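Long-range contacts in CRISPR system CMR subunit Cmr7 1 (Sulfolobus solfataricus, PDB 2X5Q), which forms part of the CMR ribonucleoprotein complex, a crRNA-containing assembly of the archaeal CRISPR antiviral defence, possibly entering it as homodimers: residues Gly31-Ile36 with Glu66-Leu71; Phe13-Asn18 with Tyr62-Ser67; Phe96-Ile101 with Ile118-Pro123; Asn55-Thr60 with Asn104-Ile109. All blocks are in the same frame, centred on the assembly; numbering follows the deposited sequence.

Contact 1 (Gly31-Ile36 with Glu66-Leu71)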
# COMPACT_ATOMS: atom_id res chain seq x y z
N GLY A 31 -10.14 -10.59 15.16
CA GLY A 31 -9.58 -10.21 16.44
C GLY A 31 -10.64 -9.51 17.25
O GLY A 31 -11.83 -9.59 16.92
N SER A 32 -10.22 -8.82 18.30
CA SER A 32 -11.15 -8.19 19.22
C SER A 32 -12.07 -7.18 18.53
O SER A 32 -13.21 -7.01 18.94
CB SER A 32 -10.39 -7.49 20.35
OG SER A 32 -9.55 -6.49 19.81
N SER A 33 -11.57 -6.52 17.49
CA SER A 33 -12.28 -5.42 16.85
C SER A 33 -12.87 -5.74 15.47
O SER A 33 -13.65 -4.94 14.94
CB SER A 33 -11.32 -4.22 16.74
OG SER A 33 -10.80 -3.91 18.02
N VAL A 34 -12.55 -6.92 14.93
CA VAL A 34 -12.97 -7.29 13.58
C VAL A 34 -13.65 -8.68 13.54
O VAL A 34 -13.08 -9.69 14.01
CB VAL A 34 -11.79 -7.26 12.60
CG1 VAL A 34 -12.26 -7.55 11.17
CG2 VAL A 34 -11.06 -5.92 12.67
N SER A 35 -14.89 -8.70 13.04
CA SER A 35 -15.61 -9.93 12.77
C SER A 35 -16.16 -9.92 11.35
O SER A 35 -16.72 -8.92 10.88
CB SER A 35 -16.75 -10.15 13.76
OG SER A 35 -16.25 -10.41 15.05
N ILE A 36 -16.02 -11.06 10.69
CA ILE A 36 -16.41 -11.25 9.30
C ILE A 36 -17.51 -12.31 9.23
O ILE A 36 -17.50 -13.28 9.98
CB ILE A 36 -15.16 -11.65 8.47
CG1 ILE A 36 -14.30 -10.41 8.23
CG2 ILE A 36 -15.53 -12.33 7.15
CD1 ILE A 36 -13.00 -10.68 7.48
N GLU A 66 -2.44 -8.03 15.43
CA GLU A 66 -3.01 -9.36 15.62
C GLU A 66 -4.12 -9.44 16.66
O GLU A 66 -5.08 -10.17 16.47
CB GLU A 66 -1.95 -10.41 15.94
CG GLU A 66 -2.54 -11.81 15.72
CD GLU A 66 -1.51 -12.91 15.63
OE1 GLU A 66 -0.38 -12.64 15.16
OE2 GLU A 66 -1.86 -14.05 16.02
N SER A 67 -3.98 -8.69 17.75
CA SER A 67 -4.99 -8.71 18.79
C SER A 67 -6.33 -8.11 18.36
O SER A 67 -7.37 -8.63 18.73
CB SER A 67 -4.49 -8.01 20.04
OG SER A 67 -4.02 -6.73 19.69
N THR A 68 -6.30 -7.02 17.58
CA THR A 68 -7.54 -6.36 17.15
C THR A 68 -8.13 -6.95 15.88
O THR A 68 -9.35 -6.93 15.70
CB THR A 68 -7.38 -4.84 16.95
OG1 THR A 68 -6.45 -4.59 15.89
CG2 THR A 68 -6.94 -4.14 18.24
N GLY A 69 -7.25 -7.46 15.01
CA GLY A 69 -7.64 -8.05 13.73
C GLY A 69 -7.63 -7.06 12.57
O GLY A 69 -8.01 -7.40 11.46
N GLU A 70 -7.18 -5.84 12.85
CA GLU A 70 -7.16 -4.75 11.89
C GLU A 70 -5.83 -4.70 11.15
O GLU A 70 -4.76 -4.76 11.77
CB GLU A 70 -7.37 -3.41 12.60
CG GLU A 70 -8.72 -3.30 13.31
CD GLU A 70 -8.73 -2.26 14.40
OE1 GLU A 70 -7.69 -2.04 15.07
OE2 GLU A 70 -9.80 -1.64 14.59
N LEU A 71 -5.91 -4.58 9.83
CA LEU A 71 -4.73 -4.35 9.01
C LEU A 71 -4.25 -2.90 9.13
O LEU A 71 -5.06 -1.97 9.22
CB LEU A 71 -5.06 -4.63 7.56
CG LEU A 71 -5.54 -6.06 7.21
CD1 LEU A 71 -6.29 -6.04 5.87
CD2 LEU A 71 -4.36 -6.98 7.16
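Ser32 and Ser33 press against Ser67 and Thr68 where the turns of two beta-hairpins meet: the type I turn between strands 27-29 and 35-38, and the turn between strands 62-65 and 70-73. Two backbone bonds fix the match. Ser32 N points almost straight at Ser67 O (2.9 Å, 178° at the hydrogen), and Ser33 N reaches a lone pair of Thr68 O at 2.9 Å. The two hydroxyls, weakly bonded to each other, meet Thr68 at different atoms. Ser32 OG stands between its backbone N and carbonyl carbon (chi1 61°), which sets it 3.3 Å from Thr68 CA. Ser33 OG is anti to its own carbonyl carbon (chi1 -55°) and rests 3.7 Å from Thr68 CB, with the methyl CG2 close by. The remaining branch of Thr68 serves its own hairpin: OG1 donates to Glu70 OE1 at 3.0 Å, from above the carboxylate plane, and weakly accepts from Glu70 N. Held this way, the carboxylate lays OE2 alongside Ser33 CB. Gly31 and Gly69 bring their CA atoms within 4.0 Å, and the backbones approach so closely there that the space a CB would take is filled by the opposing chain; the positive phi of Gly69 suits glycine as well. Lys92 NZ binds Ser32 O on the first hairpin, while Pro123 of strand 117-123 packs on Val34. Beside the glycines the side chains of Val34 and Glu70 cross obliquely, with Val34 CG2 touching Glu70 CG at 3.6 Å and coming equally near to Gly69 O.

Contact 2 (Phe13-Asn18 with Tyr62-Ser67)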
# COMPACT_ATOMS: atom_id res chain seq x y z
N PHE A 13 -11.74 -9.81 2.46
CA PHE A 13 -10.41 -10.37 2.78
C PHE A 13 -10.40 -10.89 4.19
O PHE A 13 -10.59 -10.13 5.16
CB PHE A 13 -9.34 -9.28 2.62
CG PHE A 13 -7.92 -9.74 2.91
CD1 PHE A 13 -7.25 -10.58 2.02
CD2 PHE A 13 -7.24 -9.29 4.04
CE1 PHE A 13 -5.92 -10.97 2.27
CE2 PHE A 13 -5.90 -9.68 4.29
CZ PHE A 13 -5.25 -10.50 3.42
N LEU A 14 -10.17 -12.19 4.31
CA LEU A 14 -10.07 -12.84 5.61
C LEU A 14 -8.58 -13.06 5.86
O LEU A 14 -7.99 -13.95 5.24
CB LEU A 14 -10.86 -14.16 5.59
CG LEU A 14 -11.05 -15.03 6.83
CD1 LEU A 14 -12.11 -16.09 6.54
CD2 LEU A 14 -9.79 -15.69 7.29
N PRO A 15 -7.97 -12.24 6.73
CA PRO A 15 -6.59 -12.51 7.12
C PRO A 15 -6.45 -13.84 7.84
O PRO A 15 -7.24 -14.15 8.74
CB PRO A 15 -6.24 -11.36 8.10
CG PRO A 15 -7.27 -10.33 7.90
CD PRO A 15 -8.51 -11.05 7.41
N ILE A 16 -5.46 -14.64 7.44
CA ILE A 16 -5.18 -15.90 8.14
C ILE A 16 -4.01 -15.68 9.11
O ILE A 16 -2.85 -15.58 8.69
CB ILE A 16 -4.89 -17.02 7.14
CG1 ILE A 16 -6.05 -17.17 6.14
CG2 ILE A 16 -4.61 -18.36 7.85
CD1 ILE A 16 -7.35 -17.60 6.76
N THR A 17 -4.33 -15.57 10.40
CA THR A 17 -3.33 -15.38 11.45
C THR A 17 -3.48 -16.44 12.52
O THR A 17 -4.45 -17.19 12.49
CB THR A 17 -3.49 -14.03 12.18
OG1 THR A 17 -4.63 -14.10 13.04
CG2 THR A 17 -3.66 -12.88 11.21
N ASN A 18 -2.56 -16.46 13.49
CA ASN A 18 -2.67 -17.34 14.66
C ASN A 18 -3.84 -17.03 15.61
O ASN A 18 -4.08 -17.83 16.52
CB ASN A 18 -1.38 -17.32 15.50
CG ASN A 18 -0.25 -18.07 14.85
OD1 ASN A 18 -0.37 -19.26 14.54
ND2 ASN A 18 0.89 -17.40 14.67
N TYR A 62 1.36 -3.81 4.13
CA TYR A 62 0.44 -3.97 5.26
C TYR A 62 0.96 -4.96 6.30
O TYR A 62 1.63 -5.94 5.96
CB TYR A 62 -0.94 -4.45 4.79
CG TYR A 62 -1.76 -3.36 4.19
CD1 TYR A 62 -2.57 -2.55 4.99
CD2 TYR A 62 -1.69 -3.08 2.82
CE1 TYR A 62 -3.30 -1.52 4.45
CE2 TYR A 62 -2.43 -2.05 2.26
CZ TYR A 62 -3.23 -1.27 3.09
OH TYR A 62 -3.97 -0.24 2.56
N ALA A 63 0.67 -4.68 7.56
CA ALA A 63 0.84 -5.63 8.65
C ALA A 63 -0.50 -5.70 9.41
O ALA A 63 -1.40 -4.90 9.14
CB ALA A 63 1.97 -5.21 9.56
N ILE A 64 -0.64 -6.67 10.30
CA ILE A 64 -1.88 -6.83 11.05
C ILE A 64 -1.61 -6.59 12.53
O ILE A 64 -0.56 -6.96 13.06
CB ILE A 64 -2.56 -8.21 10.77
CG1 ILE A 64 -3.95 -8.28 11.42
CG2 ILE A 64 -1.71 -9.37 11.25
CD1 ILE A 64 -4.85 -9.42 10.81
N ASP A 65 -2.52 -5.86 13.17
CA ASP A 65 -2.51 -5.75 14.63
C ASP A 65 -3.22 -7.02 15.04
O ASP A 65 -4.46 -7.10 14.99
CB ASP A 65 -3.26 -4.49 15.07
CG ASP A 65 -3.44 -4.41 16.58
OD1 ASP A 65 -3.46 -5.46 17.26
OD2 ASP A 65 -3.57 -3.27 17.09
N GLU A 66 -2.44 -8.03 15.43
CA GLU A 66 -3.01 -9.36 15.62
C GLU A 66 -4.12 -9.44 16.66
O GLU A 66 -5.08 -10.17 16.47
CB GLU A 66 -1.95 -10.41 15.94
CG GLU A 66 -2.54 -11.81 15.72
CD GLU A 66 -1.51 -12.91 15.63
OE1 GLU A 66 -0.38 -12.64 15.16
OE2 GLU A 66 -1.86 -14.05 16.02
N SER A 67 -3.98 -8.69 17.75
CA SER A 67 -4.99 -8.71 18.79
C SER A 67 -6.33 -8.11 18.36
O SER A 67 -7.37 -8.63 18.73
CB SER A 67 -4.49 -8.01 20.04
OG SER A 67 -4.02 -6.73 19.69
O HOH W 1 -5.76 -11.69 14.14
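Ile64 drives its CD1 methyl between Pro15 and Thr17, the first touch made by the segment 62-67. CG1 is anti to the backbone N (chi1 -172°), and an extended chi2 carries CD1 outward to within 3.6 Å of Pro15 CB and 3.7 Å of Thr17 CG2. The proline side chain lies at about a right angle to the isoleucine, whereas threonine and isoleucine meet tip to tip, with Ile64 CG2 also 4.0 Å from Thr17 CG2. Asp65 serves its own turn: its OD1 uses the syn lone pair to accept Ser67 OG at 2.8 Å and also takes Thr68 N. Here strand 62-65, one arm of a beta-hairpin with strand 70-73, gives way to the turn, and that hairpin lies against the point where strand 11-15 leaves the mixed sheet. Glu66 comes next. Its CG is anti to the backbone N (chi1 -164°), and the extended chain slides past Thr17 in the opposite direction until OE2 lies 3.3 Å from Asn18 CB. Both carboxylate oxygens find partners nearby, OE1 in Tyr188 OH and OE2 in Ser19 OG; the same tyrosine hydroxyl bonds Asn18 N. One water links the two segments, accepting from Thr17 OG1 at 2.9 Å and donating to Glu66 O at 2.9 Å. Thr17 OG1 is gripped a second time by Ser19 N, an ST turn, and the side-chain amide of Asn18 is engaged at OD1 by Asp147 N and at ND2 by Ser145 O.

Contact 3 (Phe96-Ile101 with Ile118-Pro123)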
# COMPACT_ATOMS: atom_id res chain seq x y z
N PHE A 96 -12.44 -1.00 4.29
CA PHE A 96 -12.06 -0.24 3.12
C PHE A 96 -12.41 -1.10 1.91
O PHE A 96 -12.05 -2.27 1.84
CB PHE A 96 -10.56 0.09 3.16
CG PHE A 96 -10.11 0.92 2.00
CD1 PHE A 96 -10.14 2.30 2.06
CD2 PHE A 96 -9.67 0.31 0.82
CE1 PHE A 96 -9.74 3.06 0.96
CE2 PHE A 96 -9.27 1.07 -0.27
CZ PHE A 96 -9.30 2.44 -0.19
N LYS A 97 -13.15 -0.53 0.97
CA LYS A 97 -13.66 -1.30 -0.16
C LYS A 97 -12.91 -0.95 -1.44
O LYS A 97 -12.78 0.22 -1.78
CB LYS A 97 -15.15 -1.03 -0.33
CG LYS A 97 -15.79 -1.80 -1.47
CD LYS A 97 -17.29 -1.54 -1.58
CE LYS A 97 -18.06 -2.50 -0.72
NZ LYS A 97 -19.55 -2.34 -0.81
N ILE A 98 -12.45 -1.98 -2.14
CA ILE A 98 -11.89 -1.82 -3.48
C ILE A 98 -12.96 -2.25 -4.48
O ILE A 98 -13.39 -3.40 -4.44
CB ILE A 98 -10.67 -2.72 -3.70
CG1 ILE A 98 -9.51 -2.29 -2.80
CG2 ILE A 98 -10.26 -2.68 -5.17
CD1 ILE A 98 -9.63 -2.71 -1.35
N ILE A 99 -13.34 -1.35 -5.38
CA ILE A 99 -14.49 -1.57 -6.26
C ILE A 99 -14.06 -1.87 -7.70
O ILE A 99 -13.46 -1.03 -8.36
CB ILE A 99 -15.45 -0.35 -6.26
CG1 ILE A 99 -15.94 -0.03 -4.84
CG2 ILE A 99 -16.63 -0.60 -7.18
CD1 ILE A 99 -16.56 1.40 -4.66
N GLY A 100 -14.39 -3.08 -8.15
CA GLY A 100 -14.20 -3.47 -9.54
C GLY A 100 -12.77 -3.47 -10.03
O GLY A 100 -12.52 -3.14 -11.18
N ILE A 101 -11.82 -3.84 -9.19
CA ILE A 101 -10.44 -3.94 -9.64
C ILE A 101 -10.27 -5.17 -10.55
O ILE A 101 -10.77 -6.24 -10.22
CB ILE A 101 -9.44 -4.01 -8.48
CG1 ILE A 101 -8.00 -3.82 -8.99
CG2 ILE A 101 -9.59 -5.34 -7.72
CD1 ILE A 101 -6.93 -3.86 -7.91
N ILE A 118 -13.08 -7.83 -9.57
CA ILE A 118 -13.40 -8.19 -8.20
C ILE A 118 -13.65 -6.93 -7.38
O ILE A 118 -12.89 -5.96 -7.48
CB ILE A 118 -12.24 -8.99 -7.54
CG1 ILE A 118 -12.00 -10.29 -8.32
CG2 ILE A 118 -12.52 -9.29 -6.08
CD1 ILE A 118 -11.07 -11.25 -7.65
N THR A 119 -14.73 -6.93 -6.60
CA THR A 119 -14.95 -5.96 -5.53
C THR A 119 -14.72 -6.68 -4.20
O THR A 119 -15.24 -7.79 -3.97
CB THR A 119 -16.35 -5.38 -5.58
OG1 THR A 119 -16.49 -4.60 -6.77
CG2 THR A 119 -16.62 -4.49 -4.37
N PHE A 120 -13.89 -6.09 -3.34
CA PHE A 120 -13.60 -6.70 -2.05
C PHE A 120 -13.31 -5.66 -0.98
O PHE A 120 -12.87 -4.55 -1.28
CB PHE A 120 -12.47 -7.73 -2.15
CG PHE A 120 -11.10 -7.13 -2.30
CD1 PHE A 120 -10.19 -7.15 -1.25
CD2 PHE A 120 -10.69 -6.62 -3.52
CE1 PHE A 120 -8.93 -6.62 -1.40
CE2 PHE A 120 -9.43 -6.11 -3.68
CZ PHE A 120 -8.54 -6.09 -2.62
N SER A 121 -13.55 -6.05 0.27
CA SER A 121 -13.30 -5.17 1.42
C SER A 121 -12.23 -5.74 2.36
O SER A 121 -12.15 -6.95 2.56
CB SER A 121 -14.60 -4.93 2.18
OG SER A 121 -15.52 -4.21 1.38
N LEU A 122 -11.43 -4.84 2.95
CA LEU A 122 -10.37 -5.16 3.91
C LEU A 122 -10.72 -4.56 5.26
O LEU A 122 -11.20 -3.44 5.30
CB LEU A 122 -9.06 -4.48 3.48
CG LEU A 122 -8.62 -4.69 2.04
CD1 LEU A 122 -7.56 -3.67 1.68
CD2 LEU A 122 -8.13 -6.13 1.84
N PRO A 123 -10.44 -5.28 6.37
CA PRO A 123 -10.55 -4.72 7.72
C PRO A 123 -9.33 -3.88 8.13
O PRO A 123 -8.27 -4.44 8.38
CB PRO A 123 -10.65 -5.98 8.60
CG PRO A 123 -9.90 -7.03 7.84
CD PRO A 123 -9.96 -6.68 6.39
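Phe96 and Leu122 open an antiparallel beta ladder with a complete hydrogen-bonded pair, Phe96 N to Leu122 O and Leu122 N to Phe96 O both 2.9 Å. Two residues on, the pair repeats: Ile98 N meets Phe120 O at 2.7 Å, nearly head-on to the carbonyl, and Phe120 N returns to Ile98 O at 2.9 Å. A beta bulge then shifts the register by one. In it Gly100, at positive phi, sends its N-H to a side chain, Thr119 OG1, at 2.9 Å. Pairing resumes with Ile118 N to Ile101 O at 2.9 Å, but the return bond from Ile101 N to Ile118 O is weak, bent to 127° at the hydrogen. Lys97 and Ser121 form the non-hydrogen-bonded pair between; the backbone of Ser121 bonds that of strand 11-15 on the other side, and Lys97 to Ile99 pair in a parallel ladder with the second subunit. Lys97 NZ forms a salt bridge with Glu10. Phe120, with CG between its backbone N and carbonyl carbon (chi1 74°), lies side by side with Ile98, whose CD1 sits over the ring face 4.1 Å from the centroid and touches Leu122 CD1 at 3.8 Å.

Contact 4 (Asn55-Thr60 with Asn104-Ile109)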
# COMPACT_ATOMS: atom_id res chain seq x y z
N ASN A 55 -5.88 -19.26 -4.98
CA ASN A 55 -6.25 -17.84 -5.06
C ASN A 55 -6.14 -17.12 -3.72
O ASN A 55 -7.14 -16.63 -3.17
CB ASN A 55 -7.64 -17.63 -5.65
CG ASN A 55 -7.77 -18.18 -7.04
OD1 ASN A 55 -6.85 -18.05 -7.84
ND2 ASN A 55 -8.93 -18.80 -7.33
N ILE A 56 -4.92 -17.06 -3.22
CA ILE A 56 -4.61 -16.41 -1.97
C ILE A 56 -4.13 -14.99 -2.25
O ILE A 56 -3.25 -14.78 -3.07
CB ILE A 56 -3.51 -17.18 -1.19
CG1 ILE A 56 -4.00 -18.56 -0.74
CG2 ILE A 56 -3.06 -16.38 0.06
CD1 ILE A 56 -3.51 -19.69 -1.58
N LEU A 57 -4.72 -14.01 -1.57
CA LEU A 57 -4.30 -12.62 -1.74
C LEU A 57 -3.16 -12.25 -0.79
O LEU A 57 -3.25 -12.47 0.42
CB LEU A 57 -5.48 -11.67 -1.56
CG LEU A 57 -5.21 -10.20 -1.84
CD1 LEU A 57 -4.92 -9.98 -3.32
CD2 LEU A 57 -6.39 -9.37 -1.36
N VAL A 58 -2.10 -11.68 -1.35
CA VAL A 58 -0.95 -11.21 -0.57
C VAL A 58 -1.04 -9.70 -0.55
O VAL A 58 -0.89 -9.04 -1.57
CB VAL A 58 0.39 -11.64 -1.21
CG1 VAL A 58 1.60 -11.20 -0.31
CG2 VAL A 58 0.39 -13.15 -1.45
N LEU A 59 -1.33 -9.14 0.61
CA LEU A 59 -1.46 -7.70 0.74
C LEU A 59 -0.14 -7.11 1.19
O LEU A 59 0.17 -7.13 2.38
CB LEU A 59 -2.57 -7.39 1.75
CG LEU A 59 -3.36 -6.12 1.52
CD1 LEU A 59 -4.09 -6.22 0.20
CD2 LEU A 59 -4.33 -5.91 2.70
N THR A 60 0.65 -6.60 0.25
CA THR A 60 1.97 -6.02 0.58
C THR A 60 1.81 -4.57 1.06
O THR A 60 0.81 -3.93 0.78
CB THR A 60 2.97 -6.13 -0.62
OG1 THR A 60 2.51 -5.36 -1.73
CG2 THR A 60 3.13 -7.59 -1.08
N ASN A 104 -6.44 -9.35 -12.58
CA ASN A 104 -5.04 -9.40 -13.03
C ASN A 104 -4.15 -8.33 -12.36
O ASN A 104 -2.93 -8.39 -12.48
CB ASN A 104 -4.96 -9.29 -14.57
CG ASN A 104 -5.39 -7.91 -15.10
OD1 ASN A 104 -4.90 -6.87 -14.65
ND2 ASN A 104 -6.27 -7.92 -16.10
N LYS A 105 -4.76 -7.37 -11.67
CA LYS A 105 -4.05 -6.31 -10.97
C LYS A 105 -3.65 -6.75 -9.56
O LYS A 105 -2.71 -6.21 -8.97
CB LYS A 105 -4.94 -5.06 -10.88
CG LYS A 105 -4.33 -3.84 -11.46
CD LYS A 105 -5.14 -2.57 -11.15
CE LYS A 105 -4.24 -1.45 -10.77
NZ LYS A 105 -3.03 -1.38 -11.65
N LEU A 106 -4.38 -7.72 -9.02
CA LEU A 106 -4.18 -8.14 -7.64
C LEU A 106 -3.04 -9.11 -7.48
O LEU A 106 -2.72 -9.87 -8.41
CB LEU A 106 -5.45 -8.77 -7.09
CG LEU A 106 -6.58 -7.79 -6.80
CD1 LEU A 106 -7.85 -8.55 -6.43
CD2 LEU A 106 -6.14 -6.79 -5.70
N TYR A 107 -2.45 -9.09 -6.29
CA TYR A 107 -1.34 -9.99 -5.95
C TYR A 107 -1.88 -11.31 -5.40
O TYR A 107 -1.91 -11.54 -4.18
CB TYR A 107 -0.39 -9.30 -4.97
CG TYR A 107 0.92 -10.02 -4.70
CD1 TYR A 107 1.27 -11.19 -5.38
CD2 TYR A 107 1.83 -9.49 -3.80
CE1 TYR A 107 2.47 -11.81 -5.14
CE2 TYR A 107 3.04 -10.12 -3.55
CZ TYR A 107 3.34 -11.29 -4.21
OH TYR A 107 4.53 -11.92 -3.99
N ILE A 108 -2.30 -12.17 -6.32
CA ILE A 108 -2.94 -13.44 -5.98
C ILE A 108 -1.94 -14.56 -6.26
O ILE A 108 -1.38 -14.63 -7.35
CB ILE A 108 -4.25 -13.63 -6.82
CG1 ILE A 108 -5.29 -12.55 -6.48
CG2 ILE A 108 -4.83 -15.02 -6.62
CD1 ILE A 108 -6.53 -12.53 -7.45
N ILE A 109 -1.71 -15.44 -5.29
CA ILE A 109 -0.86 -16.61 -5.51
C ILE A 109 -1.65 -17.92 -5.52
O ILE A 109 -2.81 -17.95 -5.09
CB ILE A 109 0.31 -16.69 -4.49
CG1 ILE A 109 -0.22 -16.68 -3.06
CG2 ILE A 109 1.26 -15.52 -4.70
CD1 ILE A 109 0.79 -17.15 -2.05
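Tyr107 CG is anti to the backbone N (chi1 -171°) and chi2 is near zero (4°), an orientation in which one ring face receives Val58 CB, 3.8 Å from the centroid in a CH-pi contact. Val58 CG1, also anti to its backbone N, reaches the rim at Tyr107 CE2. Thr60 CG2 comes to the ring edge in its plane, 3.5 Å from Tyr107 CE2. Tyr107 is the centre of an inverse gamma turn, and its O accepts Val58 N in a straight bond of 2.8 Å. Leu57 CD1 packs 3.5 Å from the same Tyr107 O and against Leu106 CB. Beyond the turn the strands pair antiparallel: Ile56 N to Ile109 O is 3.0 Å, Ile109 N to Ile56 O 2.8 Å. Asn55 and Ile56 both face Ile109 in a G1 beta bulge, with Asn55 at positive phi and its CA 3.5 Å from Ile108 CG2; its side-chain OD1 accepts Lys112 N and ND2 donates to Val45 O. Strand 108-109 thus joins strand 52-60, which also pairs with strand 80-86; Leu57 and Leu106 rest on Phe120 of strand 117-123, and Pro77 of the second subunit packs on Tyr107 and Thr60.

Contacts 1 and 2 lie side by side, centres about 7 Å apart, sharing Glu66 and Ser67 at the turn of the 62-65/70-73 hairpin. Contacts 3 and 4 both belong to the mixed sheet, centres about 13 Å apart, and meet where Phe120 packs on Leu57 and Leu106. Strand 11-15 joins the two halves, since its segment in contact 2 pairs with strand 117-123 of contact 3. Contact 1, its centre about 21 Å from that of contact 4, reaches it through Leu71 and Leu59. Along the chain contacts 1 and 2 close before contact 3 opens; contact 4 crosses all three. Contacts 3 and 4 place the mixed sheet at the interface with the second subunit, consistent with a homodimer.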